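Local coordinates for protein shikimate dehydrogenase (NADP(+)) (Thermus thermophilus, PDB 2D5C) that catalyses the reversible NADPH-linked reduction of 3-dehydroshikimate to shikimate, a step in the biosynthesis of chorismate and thus of the aromatic amino acids, at residues H13-A18 / T227-L232; P17-F22 / A233-L238; E41-R46 / K64-A69. One frame throughout, in Å; residues are numbered along the deposited sequence.

From the N terminus the chain leaves strand 2-8; contact 1 begins in the loop just before helix 16-26 and contact 2 in its first turns. Contact 1 closes a long loop when residues 13-18 meet 227-232, and contact 2 another when 17-22 meet 233-238; the two share Pro17 and Ala18, contact 2 continuing one step further along both helices. Each ties helix 16-26 of the substrate-binding domain to helix 229-244, which follows the last strand of the NADP-binding sheet. Contact 3, between 41-46 and 64-69, closes a short loop nested inside both, within the substrate-binding domain. Shikimate touches all three, though contact 3 is centred about 22 Å from the others.

Contact 1 of 3, residues H13-A18 / T227-L232; sequences HSLSPA and TGLPML. With SKM ((3R,4S,5R)-3,4,5-trihydroxycyclohex-1-ene-1-carboxylic acid), chain E; SO4 (sulfate ion), chain D.
Leu15 meets Leu229 and Leu232 through purely apolar contacts. Its CB lies 4.1 Å from CD2 of Leu232, while its CD1 crosses the end of Leu229 at an angle, 4.2 Å from CD2. Ala257 and Ala260 of helix 250-260 also touch Leu15, so a branched aliphatic side chain suits this buried spot between helices. The other methyl of Leu232, CD1, lies over the C4-C10 double bond of shikimate, 4.1 Å from SKM C4.

The polar bonds run to bound groups and helix starts. Two serines donate to one carboxylate oxygen of shikimate: Ser14 OG lies a very short 2.5 Å from SKM O2, and Ser16 OG lies 2.6 Å from SKM O2. A chi1 of 172° swings Ser14 OG opposite the backbone N, where it also accepts from Ser16 N at 3.0 Å and caps helix 16-26. With an alanine here, Ser16 N is likely to lose its cap and the carboxylate one of its two serine bonds. Thr227 OG1 similarly accepts a weak bond from Leu229 N, and a sulfate, probably from the crystallisation liquor and also held by Arg258, takes bonds from Thr227 N at 2.8 Å (SO4 O4) and from Thr227 OG1 (SO4 O1).

The chemistry implies a division of labour: leucines join the two helix starts, small hydroxyls fix the substrate's acid end, and the positive end of helix 16-26 probably helps to stabilise its charge.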
loop_
_atom_site.group_PDB
_atom_site.type_symbol
_atom_site.label_atom_id
_atom_site.label_comp_id
_atom_site.label_asym_id
_atom_site.label_seq_id
_atom_site.Cartn_x
_atom_site.Cartn_y
_atom_site.Cartn_z
ATOM N N HIS A 13 -1.030 -23.022 -14.327
ATOM C CA HIS A 13 0.250 -23.035 -15.030
ATOM C C HIS A 13 1.085 -21.762 -14.857
ATOM O O HIS A 13 2.130 -21.609 -15.495
ATOM C CB HIS A 13 0.021 -23.262 -16.526
ATOM C CG HIS A 13 -0.043 -24.705 -16.921
ATOM N ND1 HIS A 13 -0.887 -25.612 -16.313
ATOM C CD2 HIS A 13 0.631 -25.396 -17.870
ATOM C CE1 HIS A 13 -0.729 -26.798 -16.871
ATOM N NE2 HIS A 13 0.186 -26.696 -17.818
ATOM N N SER A 14 0.640 -20.846 -14.004
ATOM C CA SER A 14 1.392 -19.608 -13.816
ATOM C C SER A 14 2.800 -19.840 -13.277
ATOM O O SER A 14 3.024 -20.736 -12.471
ATOM C CB SER A 14 0.645 -18.668 -12.870
ATOM O OG SER A 14 1.454 -17.549 -12.555
ATOM N N LEU A 15 3.746 -19.031 -13.748
ATOM C CA LEU A 15 5.130 -19.099 -13.294
ATOM C C LEU A 15 5.392 -18.100 -12.152
ATOM O O LEU A 15 6.508 -18.008 -11.625
ATOM C CB LEU A 15 6.090 -18.801 -14.447
ATOM C CG LEU A 15 6.186 -19.832 -15.577
ATOM C CD1 LEU A 15 7.275 -19.413 -16.561
ATOM C CD2 LEU A 15 6.502 -21.204 -15.002
ATOM N N SER A 16 4.369 -17.339 -11.779
ATOM C CA SER A 16 4.533 -16.368 -10.703
ATOM C C SER A 16 4.857 -17.013 -9.365
ATOM O O SER A 16 5.709 -16.519 -8.627
ATOM C CB SER A 16 3.282 -15.500 -10.575
ATOM O OG SER A 16 3.226 -14.612 -11.671
ATOM N N PRO A 17 4.184 -18.124 -9.027
ATOM C CA PRO A 17 4.501 -18.743 -7.739
ATOM C C PRO A 17 5.994 -19.036 -7.618
ATOM O O PRO A 17 6.596 -18.788 -6.574
ATOM C CB PRO A 17 3.648 -20.004 -7.747
ATOM C CG PRO A 17 2.432 -19.567 -8.513
ATOM C CD PRO A 17 3.040 -18.799 -9.667
ATOM N N ALA A 18 6.592 -19.557 -8.688
ATOM C CA ALA A 18 8.021 -19.872 -8.687
ATOM C C ALA A 18 8.888 -18.618 -8.580
ATOM O O ALA A 18 9.887 -18.590 -7.859
ATOM C CB ALA A 18 8.385 -20.657 -9.951
ATOM N N THR A 227 11.965 -12.888 -25.539
ATOM C CA THR A 227 10.837 -13.713 -25.120
ATOM C C THR A 227 10.024 -12.934 -24.095
ATOM O O THR A 227 10.374 -11.808 -23.749
ATOM C CB THR A 227 11.290 -15.024 -24.454
ATOM O OG1 THR A 227 11.934 -14.718 -23.215
ATOM C CG2 THR A 227 12.258 -15.794 -25.369
ATOM N N GLY A 228 8.948 -13.544 -23.613
ATOM C CA GLY A 228 8.093 -12.879 -22.647
ATOM C C GLY A 228 8.561 -13.012 -21.212
ATOM O O GLY A 228 7.971 -12.413 -20.316
ATOM N N LEU A 229 9.627 -13.774 -20.974
ATOM C CA LEU A 229 10.098 -13.950 -19.606
ATOM C C LEU A 229 10.667 -12.690 -18.946
ATOM O O LEU A 229 10.396 -12.431 -17.769
ATOM C CB LEU A 229 11.128 -15.084 -19.525
ATOM C CG LEU A 229 10.653 -16.515 -19.802
ATOM C CD1 LEU A 229 11.764 -17.487 -19.393
ATOM C CD2 LEU A 229 9.376 -16.818 -19.029
ATOM N N PRO A 230 11.477 -11.900 -19.676
ATOM C CA PRO A 230 12.008 -10.698 -19.032
ATOM C C PRO A 230 10.896 -9.773 -18.524
ATOM O O PRO A 230 10.999 -9.235 -17.419
ATOM C CB PRO A 230 12.858 -10.067 -20.128
ATOM C CG PRO A 230 13.380 -11.290 -20.859
ATOM C CD PRO A 230 12.134 -12.129 -20.977
ATOM N N MET A 231 9.839 -9.581 -19.316
ATOM C CA MET A 231 8.734 -8.717 -18.882
ATOM C C MET A 231 8.014 -9.360 -17.698
ATOM O O MET A 231 7.619 -8.677 -16.752
ATOM C CB MET A 231 7.725 -8.501 -20.015
ATOM C CG MET A 231 6.564 -7.580 -19.638
ATOM S SD MET A 231 5.440 -7.305 -21.033
ATOM C CE MET A 231 4.019 -6.542 -20.209
ATOM N N LEU A 232 7.837 -10.677 -17.749
ATOM C CA LEU A 232 7.155 -11.375 -16.665
ATOM C C LEU A 232 7.901 -11.145 -15.349
ATOM O O LEU A 232 7.292 -10.860 -14.310
ATOM C CB LEU A 232 7.078 -12.878 -16.966
ATOM C CG LEU A 232 6.361 -13.745 -15.925
ATOM C CD1 LEU A 232 4.918 -13.308 -15.798
ATOM C CD2 LEU A 232 6.430 -15.214 -16.343
HETATM O O12 SKM E . 0.534 -9.049 -15.279
HETATM C C8 SKM E . 0.990 -10.391 -15.055
HETATM C C6 SKM E . 0.371 -10.935 -13.738
HETATM O O7 SKM E . 0.764 -10.091 -12.657
HETATM C C5 SKM E . 0.843 -12.384 -13.452
HETATM C C4 SKM E . 0.935 -13.246 -14.713
HETATM C C1 SKM E . 1.158 -14.704 -14.536
HETATM O O2 SKM E . 1.263 -15.217 -13.295
HETATM O O3 SKM E . 1.244 -15.446 -15.506
HETATM C C10 SKM E . 0.826 -12.757 -15.952
HETATM C C9 SKM E . 0.588 -11.294 -16.261
HETATM O O11 SKM E . -0.807 -11.111 -16.551
HETATM S S SO4 D . 15.509 -13.911 -23.840
HETATM O O1 SO4 D . 14.680 -14.676 -22.670
HETATM O O2 SO4 D . 16.500 -13.120 -23.141
HETATM O O3 SO4 D . 16.038 -14.784 -24.661
HETATM O O4 SO4 D . 14.523 -13.030 -24.416
#

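Contact 2 of 3, residues P17-F22 / A233-L238; sequences PAMHAF and AWQGAL. With SKM ((3R,4S,5R)-3,4,5-trihydroxycyclohex-1-ene-1-carboxylic acid), chain E.
Met19 has the most surface buried here, and its thioether end meets Ala233: SD lies 3.7 Å from Ala233 CA and 4.3 Å from its CB. A bend at chi3 (-68°) brings the terminal methyl CE of Met19 within 4.3 Å of Gln235 NE2. The unbranched, flexible methionine fits between the helices, where Leu232 and Ala257 also touch it.

Gly236 comes next. A beta-carbon on it would point at the other helix and fall 3.4 Å from His20 CE1 and 3.5 Å from Met19 CE, so the bare backbone suits the place. This belongs to the two-domain architecture of shikimate dehydrogenases: helix 16-26 of the substrate-binding domain packs against helix 229-244, which follows the Rossmann-type NADP domain. Their axes here approach to 10.5 Å and cross at -50°.

The third residue, His20, lies against this backbone. Its NE2 donates a long bond to Gly236 O, 3.3 Å with an N-H...O angle of 147°, reaching the oxygen from above the carbonyl plane; the oxygen is itself tilted from the ring plane. ND1 bonds to Ser16 O one turn earlier, and Tyr33 stacks on the ring, so the imidazole is held against rotation. Two carbonyl partners would be consistent with a ring protonated on both nitrogens. Nearby, Gln235 faces the ligand: NE2 bonds to Leu232 O, fixing the amide, and OE1 accepts from shikimate O7 at 3.0 Å.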
loop_
_atom_site.group_PDB
_atom_site.type_symbol
_atom_site.label_atom_id
_atom_site.label_comp_id
_atom_site.label_asym_id
_atom_site.label_seq_id
_atom_site.Cartn_x
_atom_site.Cartn_y
_atom_site.Cartn_z
ATOM N N PRO A 17 4.184 -18.124 -9.027
ATOM C CA PRO A 17 4.501 -18.743 -7.739
ATOM C C PRO A 17 5.994 -19.036 -7.618
ATOM O O PRO A 17 6.596 -18.788 -6.574
ATOM C CB PRO A 17 3.648 -20.004 -7.747
ATOM C CG PRO A 17 2.432 -19.567 -8.513
ATOM C CD PRO A 17 3.040 -18.799 -9.667
ATOM N N ALA A 18 6.592 -19.557 -8.688
ATOM C CA ALA A 18 8.021 -19.872 -8.687
ATOM C C ALA A 18 8.888 -18.618 -8.580
ATOM O O ALA A 18 9.887 -18.590 -7.859
ATOM C CB ALA A 18 8.385 -20.657 -9.951
ATOM N N MET A 19 8.511 -17.566 -9.296
ATOM C CA MET A 19 9.293 -16.334 -9.253
ATOM C C MET A 19 9.289 -15.684 -7.878
ATOM O O MET A 19 10.318 -15.229 -7.391
ATOM C CB MET A 19 8.747 -15.296 -10.236
ATOM C CG MET A 19 8.948 -15.609 -11.699
ATOM S SD MET A 19 8.630 -14.115 -12.665
ATOM C CE MET A 19 6.853 -13.903 -12.434
ATOM N N HIS A 20 8.112 -15.618 -7.271
ATOM C CA HIS A 20 8.060 -14.915 -5.991
ATOM C C HIS A 20 8.528 -15.800 -4.828
ATOM O O HIS A 20 8.958 -15.324 -3.786
ATOM C CB HIS A 20 6.617 -14.463 -5.754
ATOM C CG HIS A 20 6.298 -13.304 -6.662
ATOM N ND1 HIS A 20 5.778 -13.453 -7.905
ATOM C CD2 HIS A 20 6.465 -11.938 -6.411
ATOM C CE1 HIS A 20 5.635 -12.205 -8.390
ATOM N NE2 HIS A 20 6.039 -11.277 -7.518
ATOM N N ALA A 21 8.532 -17.119 -4.990
ATOM C CA ALA A 21 9.084 -17.979 -3.951
ATOM C C ALA A 21 10.551 -17.582 -3.892
ATOM O O ALA A 21 11.133 -17.448 -2.815
ATOM C CB ALA A 21 8.937 -19.449 -4.340
ATOM N N PHE A 22 11.147 -17.373 -5.065
ATOM C CA PHE A 22 12.533 -16.938 -5.136
ATOM C C PHE A 22 12.653 -15.561 -4.481
ATOM O O PHE A 22 13.559 -15.312 -3.690
ATOM C CB PHE A 22 13.010 -16.817 -6.586
ATOM C CG PHE A 22 14.247 -15.978 -6.736
ATOM C CD1 PHE A 22 15.494 -16.479 -6.368
ATOM C CD2 PHE A 22 14.155 -14.650 -7.153
ATOM C CE1 PHE A 22 16.625 -15.675 -6.406
ATOM C CE2 PHE A 22 15.283 -13.834 -7.193
ATOM C CZ PHE A 22 16.521 -14.345 -6.818
ATOM N N ALA A 233 9.222 -11.256 -15.408
ATOM C CA ALA A 233 10.074 -11.080 -14.229
ATOM C C ALA A 233 10.076 -9.655 -13.695
ATOM O O ALA A 233 10.035 -9.439 -12.478
ATOM C CB ALA A 233 11.499 -11.498 -14.549
ATOM N N TRP A 234 10.140 -8.679 -14.593
ATOM C CA TRP A 234 10.145 -7.290 -14.161
ATOM C C TRP A 234 8.798 -6.825 -13.614
ATOM O O TRP A 234 8.756 -6.139 -12.585
ATOM C CB TRP A 234 10.603 -6.385 -15.305
ATOM C CG TRP A 234 12.068 -6.160 -15.273
ATOM C CD1 TRP A 234 13.012 -6.757 -16.058
ATOM C CD2 TRP A 234 12.773 -5.300 -14.377
ATOM N NE1 TRP A 234 14.266 -6.318 -15.706
ATOM C CE2 TRP A 234 14.150 -5.422 -14.676
ATOM C CE3 TRP A 234 12.375 -4.436 -13.346
ATOM C CZ2 TRP A 234 15.131 -4.714 -13.985
ATOM C CZ3 TRP A 234 13.349 -3.731 -12.656
ATOM C CH2 TRP A 234 14.716 -3.873 -12.981
ATOM N N GLN A 235 7.698 -7.176 -14.275
ATOM C CA GLN A 235 6.414 -6.744 -13.738
ATOM C C GLN A 235 6.221 -7.370 -12.359
ATOM O O GLN A 235 5.615 -6.761 -11.465
ATOM C CB GLN A 235 5.257 -7.091 -14.691
ATOM C CG GLN A 235 4.941 -8.582 -14.896
ATOM C CD GLN A 235 4.198 -9.218 -13.734
ATOM O OE1 GLN A 235 3.289 -8.615 -13.146
ATOM N NE2 GLN A 235 4.560 -10.460 -13.410
ATOM N N GLY A 236 6.770 -8.579 -12.177
ATOM C CA GLY A 236 6.662 -9.258 -10.898
ATOM C C GLY A 236 7.522 -8.599 -9.827
ATOM O O GLY A 236 7.054 -8.382 -8.705
ATOM N N ALA A 237 8.774 -8.286 -10.147
ATOM C CA ALA A 237 9.664 -7.642 -9.178
ATOM C C ALA A 237 9.086 -6.299 -8.756
ATOM O O ALA A 237 9.127 -5.924 -7.581
ATOM C CB ALA A 237 11.053 -7.431 -9.780
ATOM N N LEU A 238 8.543 -5.574 -9.728
ATOM C CA LEU A 238 7.951 -4.274 -9.427
ATOM C C LEU A 238 6.731 -4.416 -8.535
ATOM O O LEU A 238 6.490 -3.565 -7.673
ATOM C CB LEU A 238 7.567 -3.547 -10.716
ATOM C CG LEU A 238 8.742 -3.101 -11.582
ATOM C CD1 LEU A 238 8.208 -2.480 -12.862
ATOM C CD2 LEU A 238 9.609 -2.113 -10.831
HETATM O O12 SKM E . 0.534 -9.049 -15.279
HETATM C C8 SKM E . 0.990 -10.391 -15.055
HETATM C C6 SKM E . 0.371 -10.935 -13.738
HETATM O O7 SKM E . 0.764 -10.091 -12.657
HETATM C C5 SKM E . 0.843 -12.384 -13.452
HETATM C C4 SKM E . 0.935 -13.246 -14.713
HETATM C C1 SKM E . 1.158 -14.704 -14.536
HETATM O O2 SKM E . 1.263 -15.217 -13.295
HETATM O O3 SKM E . 1.244 -15.446 -15.506
HETATM C C10 SKM E . 0.826 -12.757 -15.952
HETATM C C9 SKM E . 0.588 -11.294 -16.261
HETATM O O11 SKM E . -0.807 -11.111 -16.551
#

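Contact 3 of 3, residues E41-R46 / K64-A69; sequences EALPGR and KEAALA. With SKM ((3R,4S,5R)-3,4,5-trihydroxycyclohex-1-ene-1-carboxylic acid), chain E.
In the alpha/beta substrate-binding domain, helix 43-53 forms the crossover from strand 31-37 to the parallel strand 56-59, with strand 2-8 lying between them in the sheet. Its N-terminal part, through Leu43, packs on Ala66 and Ala67 of the connection after strand 56-59, helical in its backbone angles but lacking the regular helix bonds. Leu43 does all the touching from its side with one methyl. Its CG stands anti to the backbone N (chi1 -173°), which carries CD2 across to lie 3.9 Å from Ala66 CB and 3.8 Å from the backbone N of Ala67. Ala67 CB completes the apolar patch, 4.3 Å from the same CD2. Two alanines suit this surface: their small methyls let the leucine end come right up to the main chain, and Leu40 covers Ala66 as well.

The same connection carries Lys64, the proton acceptor, whose CB points away from Leu43 and whose chain, extended beyond CG, reaches the pocket. Its backbone is hydrogen-bonded to Val84, and its side chain touches Asn85 and forms a salt bridge with Asp100 OD2. Lys64 NZ donates to two neighbouring shikimate hydroxyls, to O11 over 2.9 Å and to O12 over 3.2 Å.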
loop_
_atom_site.group_PDB
_atom_site.type_symbol
_atom_site.label_atom_id
_atom_site.label_comp_id
_atom_site.label_asym_id
_atom_site.label_seq_id
_atom_site.Cartn_x
_atom_site.Cartn_y
_atom_site.Cartn_z
ATOM N N GLU A 41 -16.883 -14.467 -12.752
ATOM C CA GLU A 41 -18.027 -14.406 -11.847
ATOM C C GLU A 41 -17.610 -14.544 -10.383
ATOM O O GLU A 41 -18.347 -14.142 -9.478
ATOM C CB GLU A 41 -19.050 -15.489 -12.211
ATOM C CG GLU A 41 -20.512 -14.998 -12.261
ATOM C CD GLU A 41 -20.823 -14.207 -13.527
ATOM O OE1 GLU A 41 -19.882 -13.921 -14.304
ATOM O OE2 GLU A 41 -22.005 -13.872 -13.752
ATOM N N ALA A 42 -16.432 -15.115 -10.149
ATOM C CA ALA A 42 -15.947 -15.304 -8.782
ATOM C C ALA A 42 -15.116 -14.120 -8.275
ATOM O O ALA A 42 -14.839 -14.022 -7.081
ATOM C CB ALA A 42 -15.117 -16.592 -8.697
ATOM N N LEU A 43 -14.741 -13.224 -9.181
ATOM C CA LEU A 43 -13.920 -12.059 -8.839
ATOM C C LEU A 43 -14.398 -11.212 -7.656
ATOM O O LEU A 43 -13.616 -10.917 -6.748
ATOM C CB LEU A 43 -13.740 -11.161 -10.071
ATOM C CG LEU A 43 -12.763 -9.977 -9.937
ATOM C CD1 LEU A 43 -11.374 -10.469 -9.517
ATOM C CD2 LEU A 43 -12.667 -9.241 -11.269
ATOM N N PRO A 44 -15.675 -10.794 -7.651
ATOM C CA PRO A 44 -16.180 -9.978 -6.540
ATOM C C PRO A 44 -15.978 -10.618 -5.171
ATOM O O PRO A 44 -15.461 -9.984 -4.251
ATOM C CB PRO A 44 -17.654 -9.800 -6.893
ATOM C CG PRO A 44 -17.613 -9.741 -8.394
ATOM C CD PRO A 44 -16.681 -10.889 -8.725
ATOM N N GLY A 45 -16.390 -11.874 -5.039
ATOM C CA GLY A 45 -16.227 -12.563 -3.774
ATOM C C GLY A 45 -14.765 -12.811 -3.461
ATOM O O GLY A 45 -14.366 -12.829 -2.295
ATOM N N ARG A 46 -13.970 -12.989 -4.511
ATOM C CA ARG A 46 -12.541 -13.252 -4.380
ATOM C C ARG A 46 -11.800 -12.036 -3.819
ATOM O O ARG A 46 -10.903 -12.180 -2.990
ATOM C CB ARG A 46 -11.953 -13.627 -5.745
ATOM C CG ARG A 46 -10.494 -14.084 -5.701
ATOM C CD ARG A 46 -10.340 -15.471 -5.078
ATOM N NE ARG A 46 -10.792 -16.527 -5.984
ATOM C CZ ARG A 46 -11.844 -17.307 -5.768
ATOM N NH1 ARG A 46 -12.570 -17.165 -4.668
ATOM N NH2 ARG A 46 -12.174 -18.230 -6.656
ATOM N N LYS A 64 -8.373 -8.536 -15.229
ATOM C CA LYS A 64 -7.720 -7.229 -15.204
ATOM C C LYS A 64 -8.561 -5.979 -15.429
ATOM O O LYS A 64 -8.279 -4.936 -14.835
ATOM C CB LYS A 64 -6.537 -7.210 -16.171
ATOM C CG LYS A 64 -5.375 -8.109 -15.761
ATOM C CD LYS A 64 -4.182 -7.848 -16.664
ATOM C CE LYS A 64 -2.982 -8.688 -16.284
ATOM N NZ LYS A 64 -1.905 -8.502 -17.281
ATOM N N GLU A 65 -9.580 -6.062 -16.276
ATOM C CA GLU A 65 -10.410 -4.892 -16.529
ATOM C C GLU A 65 -11.577 -4.811 -15.563
ATOM O O GLU A 65 -11.912 -3.736 -15.068
ATOM C CB GLU A 65 -10.941 -4.914 -17.965
ATOM C CG GLU A 65 -9.863 -4.978 -19.040
ATOM C CD GLU A 65 -9.069 -6.278 -19.013
ATOM O OE1 GLU A 65 -9.679 -7.360 -18.862
ATOM O OE2 GLU A 65 -7.827 -6.215 -19.153
ATOM N N ALA A 66 -12.198 -5.950 -15.295
ATOM C CA ALA A 66 -13.339 -5.986 -14.398
ATOM C C ALA A 66 -12.977 -5.608 -12.967
ATOM O O ALA A 66 -13.832 -5.162 -12.205
ATOM C CB ALA A 66 -13.966 -7.369 -14.423
ATOM N N ALA A 67 -11.708 -5.782 -12.610
ATOM C CA ALA A 67 -11.256 -5.496 -11.254
ATOM C C ALA A 67 -11.355 -4.035 -10.808
ATOM O O ALA A 67 -11.671 -3.759 -9.647
ATOM C CB ALA A 67 -9.823 -5.991 -11.078
ATOM N N LEU A 68 -11.088 -3.106 -11.721
ATOM C CA LEU A 68 -11.114 -1.682 -11.375
ATOM C C LEU A 68 -12.361 -1.230 -10.623
ATOM O O LEU A 68 -12.274 -0.442 -9.680
ATOM C CB LEU A 68 -10.924 -0.826 -12.634
ATOM C CG LEU A 68 -9.485 -0.743 -13.158
ATOM C CD1 LEU A 68 -9.070 -2.109 -13.719
ATOM C CD2 LEU A 68 -9.383 0.331 -14.231
ATOM N N ALA A 69 -13.519 -1.745 -11.015
ATOM C CA ALA A 69 -14.765 -1.355 -10.369
ATOM C C ALA A 69 -14.899 -1.835 -8.924
ATOM O O ALA A 69 -15.720 -1.311 -8.169
ATOM C CB ALA A 69 -15.950 -1.858 -11.193
HETATM O O12 SKM E . 0.534 -9.049 -15.279
HETATM C C8 SKM E . 0.990 -10.391 -15.055
HETATM C C6 SKM E . 0.371 -10.935 -13.738
HETATM O O7 SKM E . 0.764 -10.091 -12.657
HETATM C C5 SKM E . 0.843 -12.384 -13.452
HETATM C C4 SKM E . 0.935 -13.246 -14.713
HETATM C C1 SKM E . 1.158 -14.704 -14.536
HETATM O O2 SKM E . 1.263 -15.217 -13.295
HETATM O O3 SKM E . 1.244 -15.446 -15.506
HETATM C C10 SKM E . 0.826 -12.757 -15.952
HETATM C C9 SKM E . 0.588 -11.294 -16.261
HETATM O O11 SKM E . -0.807 -11.111 -16.551
#